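Local structure of tumour necrosis factor receptor (Ectromelia virus, 3ON9) at residues I13-V18 / S121-Y126; D60-S65 / Y148-D153; N84-C89 / T114-C119; V125-A130 / V142-S147; S31-S36 / D54-V59. The protein probably dampens host immune defence by binding tumour necrosis factor and chemokines, this C-terminal SECRET domain being the part of the receptor concerned with chemokine sequestration. All blocks are in the same frame, centred on the assembly; numbering follows the deposited sequence. Where two conformers were deposited one is given.

Interaction 1 (I13-V18 / S121-Y126); sequences INMYPV and SNLDVY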
# COMPACT_ATOMS: atom_id res chain seq x y z
N ILE A 13 3.10 -2.67 -1.11
CA ILE A 13 3.82 -2.15 -2.26
C ILE A 13 5.11 -2.95 -2.45
O ILE A 13 6.00 -2.93 -1.59
CB ILE A 13 4.16 -0.64 -2.08
CG1 ILE A 13 2.92 0.18 -1.66
CG2 ILE A 13 4.73 -0.07 -3.37
CD1 ILE A 13 2.75 0.36 -0.13
N ASN A 14 5.22 -3.66 -3.57
CA ASN A 14 6.42 -4.45 -3.84
C ASN A 14 7.18 -3.83 -5.00
O ASN A 14 6.57 -3.39 -5.96
CB ASN A 14 6.05 -5.91 -4.11
CG ASN A 14 5.34 -6.54 -2.93
OD1 ASN A 14 5.62 -6.19 -1.79
ND2 ASN A 14 4.40 -7.44 -3.20
N MET A 15 8.50 -3.74 -4.88
CA MET A 15 9.28 -2.90 -5.78
C MET A 15 10.60 -3.53 -6.19
O MET A 15 11.26 -4.19 -5.38
CB MET A 15 9.58 -1.55 -5.10
CG MET A 15 8.33 -0.80 -4.67
SD MET A 15 8.70 0.78 -3.88
CE MET A 15 9.32 0.21 -2.30
N TYR A 16 10.99 -3.33 -7.44
CA TYR A 16 12.29 -3.79 -7.92
C TYR A 16 12.75 -2.88 -9.05
O TYR A 16 11.96 -2.52 -9.91
CB TYR A 16 12.17 -5.22 -8.44
CG TYR A 16 13.51 -5.85 -8.75
CD1 TYR A 16 14.17 -6.61 -7.79
CD2 TYR A 16 14.13 -5.64 -9.97
CE1 TYR A 16 15.41 -7.16 -8.05
CE2 TYR A 16 15.37 -6.20 -10.24
CZ TYR A 16 15.99 -6.95 -9.28
OH TYR A 16 17.22 -7.50 -9.55
N PRO A 17 14.03 -2.48 -9.05
CA PRO A 17 15.04 -2.76 -8.02
C PRO A 17 15.13 -1.61 -7.01
O PRO A 17 14.91 -0.45 -7.38
CB PRO A 17 16.35 -2.79 -8.81
CG PRO A 17 16.08 -1.91 -10.03
CD PRO A 17 14.59 -1.69 -10.16
N VAL A 18 15.47 -1.93 -5.77
CA VAL A 18 15.79 -0.89 -4.80
C VAL A 18 17.27 -0.97 -4.46
O VAL A 18 17.88 -2.05 -4.50
CB VAL A 18 14.93 -0.94 -3.51
CG1 VAL A 18 13.45 -0.73 -3.87
CG2 VAL A 18 15.12 -2.24 -2.75
N SER A 121 11.58 -1.09 -12.30
CA SER A 121 11.28 -2.03 -13.39
C SER A 121 10.03 -2.85 -13.06
O SER A 121 9.32 -3.28 -13.97
CB SER A 121 12.48 -2.94 -13.65
OG SER A 121 12.71 -3.82 -12.58
N ASN A 122 9.75 -3.05 -11.78
CA ASN A 122 8.52 -3.73 -11.36
C ASN A 122 7.93 -3.02 -10.16
O ASN A 122 8.64 -2.74 -9.20
CB ASN A 122 8.79 -5.19 -10.94
CG ASN A 122 9.57 -5.98 -11.97
OD1 ASN A 122 10.75 -5.72 -12.20
ND2 ASN A 122 8.93 -7.00 -12.55
N LEU A 123 6.63 -2.75 -10.21
CA LEU A 123 5.92 -2.13 -9.10
C LEU A 123 4.58 -2.82 -8.99
O LEU A 123 3.79 -2.82 -9.94
CB LEU A 123 5.72 -0.64 -9.36
CG LEU A 123 4.78 0.13 -8.42
CD1 LEU A 123 5.23 -0.02 -6.95
CD2 LEU A 123 4.69 1.60 -8.81
N ASP A 124 4.31 -3.42 -7.83
CA ASP A 124 3.03 -4.07 -7.56
C ASP A 124 2.41 -3.37 -6.37
O ASP A 124 3.09 -3.11 -5.37
CB ASP A 124 3.22 -5.55 -7.21
CG ASP A 124 3.94 -6.33 -8.28
OD1 ASP A 124 3.59 -6.19 -9.47
OD2 ASP A 124 4.84 -7.11 -7.92
N VAL A 125 1.11 -3.09 -6.45
CA VAL A 125 0.38 -2.54 -5.33
C VAL A 125 -0.87 -3.38 -5.08
O VAL A 125 -1.57 -3.77 -6.02
CB VAL A 125 -0.03 -1.09 -5.61
CG1 VAL A 125 -0.93 -0.56 -4.50
CG2 VAL A 125 1.22 -0.24 -5.72
N TYR A 126 -1.13 -3.69 -3.81
CA TYR A 126 -2.39 -4.31 -3.42
C TYR A 126 -3.04 -3.48 -2.33
O TYR A 126 -2.41 -3.17 -1.32
CB TYR A 126 -2.18 -5.73 -2.91
CG TYR A 126 -1.35 -6.61 -3.83
CD1 TYR A 126 -1.94 -7.35 -4.85
CD2 TYR A 126 0.02 -6.69 -3.67
CE1 TYR A 126 -1.16 -8.15 -5.69
CE2 TYR A 126 0.80 -7.48 -4.50
CZ TYR A 126 0.21 -8.20 -5.49
OH TYR A 126 1.02 -8.99 -6.30

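Interaction 2 (D60-S65 / Y148-D153); sequences DKLATS and YILNVD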
# COMPACT_ATOMS: atom_id res chain seq x y z
N ASP A 60 18.29 -8.50 -1.32
CA ASP A 60 19.08 -7.98 -2.43
C ASP A 60 18.51 -6.66 -2.95
O ASP A 60 18.66 -5.63 -2.29
CB ASP A 60 19.26 -9.03 -3.53
CG ASP A 60 20.41 -8.70 -4.48
OD1 ASP A 60 21.26 -7.84 -4.15
OD2 ASP A 60 20.46 -9.30 -5.56
N LYS A 61 17.87 -6.67 -4.12
CA LYS A 61 17.31 -5.44 -4.66
C LYS A 61 15.78 -5.49 -4.69
O LYS A 61 15.15 -4.64 -5.32
CB LYS A 61 17.85 -5.15 -6.05
CG LYS A 61 19.36 -4.90 -6.11
CD LYS A 61 19.78 -4.65 -7.56
CE LYS A 61 21.21 -4.12 -7.64
NZ LYS A 61 22.21 -5.21 -7.45
N LEU A 62 15.21 -6.48 -4.02
CA LEU A 62 13.76 -6.69 -4.00
C LEU A 62 13.17 -6.21 -2.68
O LEU A 62 13.60 -6.65 -1.62
CB LEU A 62 13.44 -8.18 -4.18
CG LEU A 62 11.97 -8.60 -4.03
CD1 LEU A 62 11.14 -8.00 -5.16
CD2 LEU A 62 11.88 -10.12 -4.04
N ALA A 63 12.18 -5.34 -2.75
CA ALA A 63 11.55 -4.81 -1.54
C ALA A 63 10.08 -5.19 -1.43
O ALA A 63 9.35 -5.17 -2.42
CB ALA A 63 11.69 -3.30 -1.49
N THR A 64 9.66 -5.54 -0.22
CA THR A 64 8.24 -5.58 0.10
C THR A 64 7.99 -4.51 1.16
O THR A 64 8.82 -4.31 2.03
CB THR A 64 7.75 -6.97 0.58
OG1 THR A 64 6.33 -6.95 0.74
CG2 THR A 64 8.41 -7.37 1.89
N SER A 65 6.86 -3.83 1.07
CA SER A 65 6.56 -2.74 1.98
C SER A 65 5.05 -2.63 2.13
O SER A 65 4.31 -3.22 1.36
CB SER A 65 7.16 -1.42 1.47
OG SER A 65 6.49 -0.95 0.31
N TYR A 148 6.02 -7.58 -14.71
CA TYR A 148 5.88 -8.91 -14.14
C TYR A 148 5.65 -8.80 -12.65
O TYR A 148 6.21 -7.93 -11.98
CB TYR A 148 7.12 -9.77 -14.43
CG TYR A 148 7.37 -9.97 -15.90
CD1 TYR A 148 6.55 -10.78 -16.66
CD2 TYR A 148 8.43 -9.33 -16.53
CE1 TYR A 148 6.77 -10.97 -18.02
CE2 TYR A 148 8.67 -9.51 -17.88
CZ TYR A 148 7.84 -10.33 -18.62
OH TYR A 148 8.08 -10.51 -19.97
N ILE A 149 4.80 -9.69 -12.13
CA ILE A 149 4.43 -9.68 -10.72
C ILE A 149 5.52 -10.28 -9.85
O ILE A 149 5.94 -11.42 -10.05
CB ILE A 149 3.12 -10.46 -10.52
CG1 ILE A 149 2.02 -9.87 -11.40
CG2 ILE A 149 2.72 -10.44 -9.04
CD1 ILE A 149 0.72 -10.64 -11.35
N LEU A 150 5.98 -9.50 -8.88
CA LEU A 150 7.07 -9.90 -7.99
C LEU A 150 6.63 -10.93 -6.96
O LEU A 150 5.54 -10.84 -6.39
CB LEU A 150 7.61 -8.67 -7.26
CG LEU A 150 8.22 -7.60 -8.16
CD1 LEU A 150 8.41 -6.28 -7.37
CD2 LEU A 150 9.53 -8.10 -8.79
N ASN A 151 7.49 -11.92 -6.73
CA ASN A 151 7.28 -12.85 -5.63
C ASN A 151 8.08 -12.37 -4.42
O ASN A 151 9.31 -12.35 -4.45
CB ASN A 151 7.73 -14.26 -6.02
CG ASN A 151 7.46 -15.29 -4.95
OD1 ASN A 151 6.86 -14.99 -3.92
ND2 ASN A 151 7.90 -16.53 -5.20
N VAL A 152 7.36 -11.95 -3.37
CA VAL A 152 8.00 -11.52 -2.14
C VAL A 152 7.63 -12.42 -0.98
O VAL A 152 7.80 -12.05 0.19
CB VAL A 152 7.63 -10.05 -1.79
CG1 VAL A 152 8.20 -9.09 -2.83
CG2 VAL A 152 6.13 -9.90 -1.65
N ASP A 153 7.13 -13.62 -1.29
CA ASP A 153 6.79 -14.56 -0.23
C ASP A 153 7.93 -14.73 0.77
O ASP A 153 9.10 -14.82 0.39
CB ASP A 153 6.45 -15.94 -0.81
CG ASP A 153 5.12 -15.97 -1.53
OD1 ASP A 153 4.42 -14.93 -1.59
OD2 ASP A 153 4.76 -17.06 -2.04

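Interaction 3 (N84-C89 / T114-C119); sequences NLEIKC and TVVGDC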
# COMPACT_ATOMS: atom_id res chain seq x y z
N ASN A 84 -5.54 6.82 -1.24
CA ASN A 84 -4.64 7.32 -2.28
C ASN A 84 -3.22 6.93 -1.95
O ASN A 84 -2.79 7.00 -0.80
CB ASN A 84 -4.71 8.85 -2.43
CG ASN A 84 -6.07 9.33 -2.92
OD1 ASN A 84 -6.76 8.63 -3.67
ND2 ASN A 84 -6.44 10.54 -2.52
N LEU A 85 -2.48 6.52 -2.97
CA LEU A 85 -1.12 6.06 -2.77
C LEU A 85 -0.27 6.61 -3.89
O LEU A 85 -0.64 6.52 -5.05
CB LEU A 85 -1.11 4.53 -2.85
CG LEU A 85 0.12 3.80 -2.36
CD1 LEU A 85 0.31 4.02 -0.85
CD2 LEU A 85 0.00 2.32 -2.69
N GLU A 86 0.87 7.19 -3.54
CA GLU A 86 1.80 7.70 -4.53
C GLU A 86 3.18 7.14 -4.25
O GLU A 86 3.65 7.15 -3.11
CB GLU A 86 1.85 9.23 -4.48
CG GLU A 86 2.92 9.85 -5.38
CD GLU A 86 3.33 11.25 -4.93
OE1 GLU A 86 2.83 12.23 -5.54
OE2 GLU A 86 4.13 11.38 -3.97
N ILE A 87 3.82 6.61 -5.30
CA ILE A 87 5.20 6.16 -5.21
C ILE A 87 6.06 7.17 -5.97
O ILE A 87 5.91 7.33 -7.19
CB ILE A 87 5.37 4.73 -5.80
CG1 ILE A 87 4.54 3.71 -5.01
CG2 ILE A 87 6.85 4.32 -5.80
CD1 ILE A 87 3.06 3.62 -5.39
N LYS A 88 6.94 7.85 -5.25
CA LYS A 88 7.74 8.95 -5.82
C LYS A 88 9.21 8.59 -5.92
O LYS A 88 9.88 8.39 -4.90
CB LYS A 88 7.55 10.22 -4.98
CG LYS A 88 8.56 11.34 -5.26
CD LYS A 88 8.45 11.86 -6.69
CE LYS A 88 9.06 13.25 -6.84
NZ LYS A 88 10.49 13.31 -6.39
N CYS A 89 9.71 8.50 -7.16
CA CYS A 89 11.12 8.27 -7.44
C CYS A 89 11.90 9.54 -7.23
O CYS A 89 11.40 10.62 -7.50
CB CYS A 89 11.34 7.84 -8.89
SG CYS A 89 10.63 6.22 -9.34
N THR A 114 -0.68 6.16 -7.89
CA THR A 114 0.08 7.01 -8.79
C THR A 114 1.56 6.70 -8.66
O THR A 114 2.02 6.39 -7.56
CB THR A 114 -0.13 8.49 -8.43
OG1 THR A 114 -1.47 8.87 -8.75
CG2 THR A 114 0.85 9.39 -9.19
N VAL A 115 2.31 6.81 -9.75
CA VAL A 115 3.76 6.66 -9.70
C VAL A 115 4.40 7.88 -10.38
O VAL A 115 3.86 8.39 -11.37
CB VAL A 115 4.24 5.34 -10.34
CG1 VAL A 115 3.75 5.23 -11.80
CG2 VAL A 115 5.75 5.22 -10.27
N VAL A 116 5.51 8.36 -9.82
CA VAL A 116 6.20 9.54 -10.34
C VAL A 116 7.65 9.14 -10.66
O VAL A 116 8.46 8.91 -9.76
CB VAL A 116 6.16 10.74 -9.35
CG1 VAL A 116 6.66 12.00 -10.03
CG2 VAL A 116 4.73 10.96 -8.81
N GLY A 117 7.96 9.05 -11.95
CA GLY A 117 9.27 8.59 -12.38
C GLY A 117 9.28 7.15 -12.85
O GLY A 117 8.31 6.41 -12.68
N ASP A 118 10.40 6.74 -13.43
CA ASP A 118 10.52 5.41 -14.00
C ASP A 118 11.67 4.62 -13.38
O ASP A 118 12.29 3.79 -14.05
CB ASP A 118 10.70 5.51 -15.51
CG ASP A 118 11.90 6.35 -15.91
OD1 ASP A 118 12.62 6.84 -15.02
OD2 ASP A 118 12.13 6.51 -17.13
N CYS A 119 11.92 4.85 -12.09
CA CYS A 119 13.04 4.21 -11.41
C CYS A 119 12.79 2.73 -11.11
O CYS A 119 13.73 1.99 -10.81
CB CYS A 119 13.39 4.96 -10.11
SG CYS A 119 12.11 4.94 -8.81
O HOH W 1 -2.51 8.14 -5.91

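Interaction 4 (V125-A130 / V142-S147); sequences VYIVYA and VAYHTS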
# COMPACT_ATOMS: atom_id res chain seq x y z
N VAL A 125 1.11 -3.09 -6.45
CA VAL A 125 0.38 -2.54 -5.33
C VAL A 125 -0.87 -3.38 -5.08
O VAL A 125 -1.57 -3.77 -6.02
CB VAL A 125 -0.03 -1.09 -5.61
CG1 VAL A 125 -0.93 -0.56 -4.50
CG2 VAL A 125 1.22 -0.24 -5.72
N TYR A 126 -1.13 -3.69 -3.81
CA TYR A 126 -2.39 -4.31 -3.42
C TYR A 126 -3.04 -3.48 -2.33
O TYR A 126 -2.41 -3.17 -1.32
CB TYR A 126 -2.18 -5.73 -2.91
CG TYR A 126 -1.35 -6.61 -3.83
CD1 TYR A 126 -1.94 -7.35 -4.85
CD2 TYR A 126 0.02 -6.69 -3.67
CE1 TYR A 126 -1.16 -8.15 -5.69
CE2 TYR A 126 0.80 -7.48 -4.50
CZ TYR A 126 0.21 -8.20 -5.49
OH TYR A 126 1.02 -8.99 -6.30
N ILE A 127 -4.30 -3.13 -2.54
CA ILE A 127 -5.09 -2.48 -1.50
C ILE A 127 -6.22 -3.44 -1.18
O ILE A 127 -7.03 -3.76 -2.04
CB ILE A 127 -5.65 -1.15 -1.99
CG1 ILE A 127 -4.50 -0.23 -2.39
CG2 ILE A 127 -6.50 -0.49 -0.87
CD1 ILE A 127 -4.92 1.02 -3.11
N VAL A 128 -6.25 -3.92 0.06
CA VAL A 128 -7.10 -5.04 0.43
C VAL A 128 -8.00 -4.66 1.59
O VAL A 128 -7.52 -4.30 2.67
CB VAL A 128 -6.25 -6.26 0.81
CG1 VAL A 128 -7.14 -7.44 1.18
CG2 VAL A 128 -5.33 -6.63 -0.35
N TYR A 129 -9.30 -4.71 1.35
CA TYR A 129 -10.29 -4.42 2.37
C TYR A 129 -10.92 -5.72 2.82
O TYR A 129 -11.40 -6.51 1.98
CB TYR A 129 -11.37 -3.52 1.80
CG TYR A 129 -10.89 -2.26 1.12
CD1 TYR A 129 -10.90 -1.05 1.79
CD2 TYR A 129 -10.45 -2.28 -0.21
CE1 TYR A 129 -10.49 0.11 1.18
CE2 TYR A 129 -10.04 -1.11 -0.83
CZ TYR A 129 -10.06 0.08 -0.13
OH TYR A 129 -9.67 1.25 -0.73
N ALA A 130 -10.93 -5.96 4.12
CA ALA A 130 -11.51 -7.18 4.66
C ALA A 130 -12.40 -6.93 5.86
O ALA A 130 -12.06 -6.15 6.75
CB ALA A 130 -10.40 -8.17 5.04
N VAL A 142 -7.68 -5.05 -4.50
CA VAL A 142 -7.45 -4.15 -5.63
C VAL A 142 -5.97 -4.25 -6.01
O VAL A 142 -5.10 -3.85 -5.23
CB VAL A 142 -7.80 -2.69 -5.29
CG1 VAL A 142 -7.78 -1.84 -6.55
CG2 VAL A 142 -9.17 -2.60 -4.61
N ALA A 143 -5.68 -4.80 -7.18
CA ALA A 143 -4.30 -5.11 -7.57
C ALA A 143 -3.81 -4.28 -8.74
O ALA A 143 -4.55 -4.03 -9.69
CB ALA A 143 -4.14 -6.61 -7.86
N TYR A 144 -2.56 -3.82 -8.65
CA TYR A 144 -1.93 -3.05 -9.72
C TYR A 144 -0.55 -3.63 -10.01
O TYR A 144 0.17 -4.01 -9.08
CB TYR A 144 -1.73 -1.59 -9.30
CG TYR A 144 -2.96 -0.87 -8.77
CD1 TYR A 144 -3.59 0.09 -9.53
CD2 TYR A 144 -3.44 -1.13 -7.49
CE1 TYR A 144 -4.71 0.76 -9.05
CE2 TYR A 144 -4.55 -0.45 -6.99
CZ TYR A 144 -5.17 0.49 -7.78
OH TYR A 144 -6.27 1.18 -7.31
N HIS A 145 -0.18 -3.68 -11.29
CA HIS A 145 1.14 -4.17 -11.68
C HIS A 145 1.68 -3.40 -12.88
O HIS A 145 0.99 -3.29 -13.89
CB HIS A 145 1.06 -5.66 -12.07
CG HIS A 145 0.39 -6.52 -11.05
ND1 HIS A 145 0.96 -6.81 -9.82
CD2 HIS A 145 -0.79 -7.18 -11.07
CE1 HIS A 145 0.15 -7.59 -9.14
NE2 HIS A 145 -0.93 -7.83 -9.88
N THR A 146 2.90 -2.87 -12.77
CA THR A 146 3.51 -2.20 -13.93
C THR A 146 4.21 -3.15 -14.88
O THR A 146 4.41 -2.82 -16.05
CB THR A 146 4.53 -1.12 -13.50
OG1 THR A 146 5.63 -1.74 -12.81
CG2 THR A 146 3.86 -0.09 -12.59
N SER A 147 4.58 -4.32 -14.38
CA SER A 147 5.31 -5.30 -15.17
C SER A 147 5.04 -6.69 -14.61
O SER A 147 3.94 -6.95 -14.10
CB SER A 147 6.80 -4.98 -15.15
OG SER A 147 7.53 -5.78 -16.08

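Interaction 5 (S31-S36 / D54-V59); sequences STISTS and DYYSVV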
# COMPACT_ATOMS: atom_id res chain seq x y z
N SER A 31 0.47 9.20 5.55
CA SER A 31 1.51 8.33 6.07
C SER A 31 2.60 8.10 5.03
O SER A 31 2.31 7.90 3.85
CB SER A 31 0.90 6.98 6.48
OG SER A 31 -0.06 7.13 7.52
N THR A 32 3.85 8.13 5.47
CA THR A 32 4.96 7.93 4.54
C THR A 32 5.94 6.85 4.98
O THR A 32 6.23 6.69 6.17
CB THR A 32 5.73 9.24 4.27
OG1 THR A 32 6.12 9.84 5.51
CG2 THR A 32 4.88 10.22 3.45
N ILE A 33 6.44 6.12 3.99
CA ILE A 33 7.67 5.34 4.13
C ILE A 33 8.64 5.94 3.13
O ILE A 33 8.29 6.10 1.97
CB ILE A 33 7.43 3.86 3.77
CG1 ILE A 33 6.42 3.23 4.73
CG2 ILE A 33 8.76 3.11 3.72
CD1 ILE A 33 5.77 1.94 4.19
N SER A 34 9.85 6.29 3.55
CA SER A 34 10.81 6.86 2.61
C SER A 34 12.22 6.34 2.78
O SER A 34 12.71 6.18 3.91
CB SER A 34 10.83 8.39 2.71
OG SER A 34 11.47 8.94 1.56
N THR A 35 12.87 6.07 1.66
CA THR A 35 14.32 5.91 1.64
C THR A 35 14.82 7.18 0.98
O THR A 35 14.04 8.10 0.72
CB THR A 35 14.76 4.70 0.81
OG1 THR A 35 14.37 4.88 -0.56
CG2 THR A 35 14.10 3.44 1.35
N SER A 36 16.12 7.26 0.70
CA SER A 36 16.65 8.44 0.04
C SER A 36 16.36 8.41 -1.46
O SER A 36 16.68 9.36 -2.16
CB SER A 36 18.15 8.55 0.25
OG SER A 36 18.81 7.39 -0.21
N ASP A 54 3.58 -0.07 9.66
CA ASP A 54 4.10 -0.20 8.31
C ASP A 54 5.40 -0.98 8.30
O ASP A 54 5.91 -1.34 9.35
CB ASP A 54 4.27 1.16 7.62
CG ASP A 54 5.13 2.13 8.40
OD1 ASP A 54 5.97 1.70 9.22
OD2 ASP A 54 4.96 3.34 8.16
N TYR A 55 5.91 -1.25 7.11
CA TYR A 55 7.14 -2.03 7.00
C TYR A 55 7.78 -1.82 5.64
O TYR A 55 7.12 -1.37 4.70
CB TYR A 55 6.86 -3.52 7.24
CG TYR A 55 5.82 -4.12 6.32
CD1 TYR A 55 6.20 -4.71 5.11
CD2 TYR A 55 4.47 -4.08 6.63
CE1 TYR A 55 5.25 -5.26 4.27
CE2 TYR A 55 3.52 -4.63 5.79
CZ TYR A 55 3.92 -5.21 4.60
OH TYR A 55 2.96 -5.76 3.76
N TYR A 56 9.07 -2.12 5.56
CA TYR A 56 9.85 -2.03 4.33
C TYR A 56 11.04 -2.96 4.55
O TYR A 56 11.87 -2.73 5.43
CB TYR A 56 10.31 -0.57 4.11
CG TYR A 56 11.28 -0.39 2.96
CD1 TYR A 56 10.82 -0.21 1.66
CD2 TYR A 56 12.66 -0.39 3.17
CE1 TYR A 56 11.71 -0.05 0.59
CE2 TYR A 56 13.55 -0.23 2.13
CZ TYR A 56 13.07 -0.05 0.84
OH TYR A 56 13.96 0.12 -0.20
N SER A 57 11.09 -4.03 3.78
CA SER A 57 12.07 -5.08 4.00
C SER A 57 12.62 -5.56 2.67
O SER A 57 11.86 -5.73 1.70
CB SER A 57 11.42 -6.24 4.77
OG SER A 57 12.38 -7.20 5.15
N VAL A 58 13.93 -5.78 2.62
CA VAL A 58 14.63 -5.98 1.36
C VAL A 58 15.45 -7.27 1.34
O VAL A 58 16.10 -7.64 2.33
CB VAL A 58 15.57 -4.78 1.06
CG1 VAL A 58 16.36 -5.03 -0.22
CG2 VAL A 58 14.77 -3.47 0.96
N VAL A 59 15.42 -7.95 0.19
CA VAL A 59 16.32 -9.06 -0.06
C VAL A 59 16.99 -8.74 -1.38
O VAL A 59 16.32 -8.67 -2.42
CB VAL A 59 15.57 -10.39 -0.19
CG1 VAL A 59 16.52 -11.51 -0.66
CG2 VAL A 59 14.92 -10.75 1.15
O HOH W 2 14.36 2.49 -1.81

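Interaction 1 (I13-V18 / S121-Y126)
I13-Y16 and N122-Y126 run antiparallel at 177°, their axes 4.7 Å apart, with N14-D124 and Y16-N122 as the hydrogen-bonded pairs. The N14 pair is held both ways, by N14 N to D124 O and by D124 N to N14 O at 2.9 Å. Y16 N bonds to N122 O at 3.0 Å. Here the ladder ends in a classic beta bulge. S121 and N122 both face Y16, and Y16 O takes a bond from N122 N at 2.9 Å and a weak one from S121 N. P17 follows a cis peptide bond and sets its CD near S121 OG. Y16 holds CG anti to the backbone N (chi1 -170°). S121 OG lies at the edge of the ring, near its plane and 3.5 Å from Y16 CD2. The ring stands beside the N122 amide, with the two planes 83° apart. On the other face the contact is apolar. L123 CD1 touches two side chains of the facing strand, I13 CG2 at 3.6 Å and M15 CG at 3.9 Å. I13 and L123 lie side by side and point the same way. Strand 8-16 is the middle strand of the five-stranded sheet, with strand 62-69 on its other side. Its I13 and M15 pack on strand 38-45 of the second sheet, and I13 also meets L85 and I87 of strand 82-89.

Interaction 2 (D60-S65 / Y148-D153)
L62 holds CG anti to its backbone N (chi1 174°), and V152 holds CG1 anti to its carbonyl carbon (chi1 -66°). These settings bring the two branched ends together on the outer face of the five-stranded sheet of a beta-sandwich. The segment Y148-D153 is the loop after strand 140-145, and it lies over that face as irregular chain. V152 CG1 is the centre of the contact. It touches L62 CD1 at 3.9 Å and also meets CG and CD2 of the same leucine, so this methyl rests against the side of the leucine's branched end. L62 CD1 reaches on to L150 CD1, also at 3.9 Å. The two leucines slide past each other in opposite directions. The second methyl of V152, CG2, meets T64. It lies 3.8 Å from T64 OG1, while the CB atoms of T64 and V152 are 3.9 Å apart. The polar partner of the T64 hydroxyl is the side-chain amide of N14 on strand 8-16. The loop is held from other sides as well. L150 N bonds to D124 OD2, and Y148 O takes a bond from N122 ND2. Within the loop N151 forms an Asx turn, its OD1 accepting from D153 N at 3.0 Å. The backbone oxygen of the same residue also touches the strand, N151 O lying 3.4 Å from L62 CD2.

Interaction 3 (N84-C89 / T114-C119)
C89 and C119 are joined by a disulfide at the end of a parallel strand pair in the mixed sheet of the beta-sandwich. C89 SG is anti to its carbonyl carbon (chi1 -66°), whereas C119 SG takes the crowded position between its backbone N and carbonyl carbon. The bridge closes with a chi3 of -79°. It ties strand 82-89 to the turn that follows strand 110-116. G117 leads the chain into this turn, and its carbonyl carbon passes 3.9 Å from C89 SG. Before the turn, the backbones are laced by T114 N to L85 O, I87 N to T114 O and V116 N to I87 O, each near 2.9 Å. C89 N adds a last rung to V116 O. On one face V116 is flanked by two long side chains. E86 has CG anti to its backbone N, 4.0 Å from V116 CG2, and its chain runs on extended. K88 bends at chi2 (63°), which puts CD 3.7 Å from V116 CB. I87 and V115 point to the other face, where I87 meets I13 and V115 meets L123 of the opposing sheet. The K88 chain bends again at its end, and NZ bonds to C89 O at 3.0 Å.

Interaction 4 (V125-A130 / V142-S147)
V125-I127 and V142-Y144 are paired in a beta hairpin of strands 122-130 and 140-145, at the margin of the five-stranded sheet. Two hydrogen-bonded pairs carry it. V125 N bonds to Y144 O and Y144 N returns to V125 O at 2.8 Å. I127 and V142 exchange bonds the same way, each 2.9 Å. On the face toward the second sheet, Y144 CD2 lies 3.9 Å from V125 CB, and I127 packs CB to CB on V142. On the other face Y126 CD1 lies 3.8 Å from A143 CB, an oblique approach. The Y126 OH ends at the edge of the H145 imidazole, 3.3 Å from CE1. The two rings meet obliquely, planes 71° apart. H145 ND1 is bonded to D124 OD1, which holds the imidazole in place. Y129 reaches toward V142 CG2, while its OH bonds to E111. The whole is an antiparallel beta hairpin at the edge of one sheet of a beta-sandwich, with V125, I127, V142 and Y144 turned to the opposing sheet.

Interaction 5 (S31-S36 / D54-V59)
I33 and D54 reach toward each other tip to tip across the two sheets of the beta-sandwich. Strands 30-34 and 51-59 face each other here rather than pairing. Their segments 31-34 and 54-59 run at 15°, with axes 8.4 Å apart. Three atoms of I33 make the contact. CG1 meets the carboxylate, 3.7 Å from D54 OD2, and CD1 rests 3.6 Å from Y55 O. The other branch, CG2, comes within 4.0 Å of Y56 CB. T35 is the second point of contact. Its CG2 is anti to the carbonyl carbon and approaches the far end of Y56, 3.7 Å from CZ and equally near OH. The two side chains cross at about a right angle. The next shell fixes these groups. D54 has CG between its backbone N and carbonyl carbon (chi1 56°), and OD2 is bonded to S25 OG, so the acid beside I33 has a polar partner. F67 of strand 62-69 packs on both I33 and D54. T35 OG1 accepts from E37 N and L38 N, an ST turn at the end of the segment that sets the threonine's rotation. S34 OG bonds to T35 O within the same bend. The hydroxyl of Y56 bonds to K20 O. One water joins the two sides: it gives a proton to Y56 OH at 2.9 Å and sits 2.7 Å from T35 OG1.

Interactions 2, 1 and 4 follow one another across the five-stranded sheet, the loop of interaction 2 lying on its face. Interactions 1 and 4 share V125 and Y126 on strand 122-130, and a probable hydrogen bond between L123 N and T146 OG1 (3.0 Å) joins them. The loop of interaction 2 covers the outer face of interaction 1. T64 O to S57 N, 2.9 Å, links interaction 2 to the strand used by interaction 5. Interaction 3 lies in the other sheet. It meets interactions 1 and 4 in the core, where L85 CD2 is 3.5 Å from V125 CG1. Interaction 5 spans both sheets and touches interaction 1 through M15 CE and Y56 CE1, 3.8 Å apart. Interactions 4 and 5 lie on opposite sides of the chain's centre.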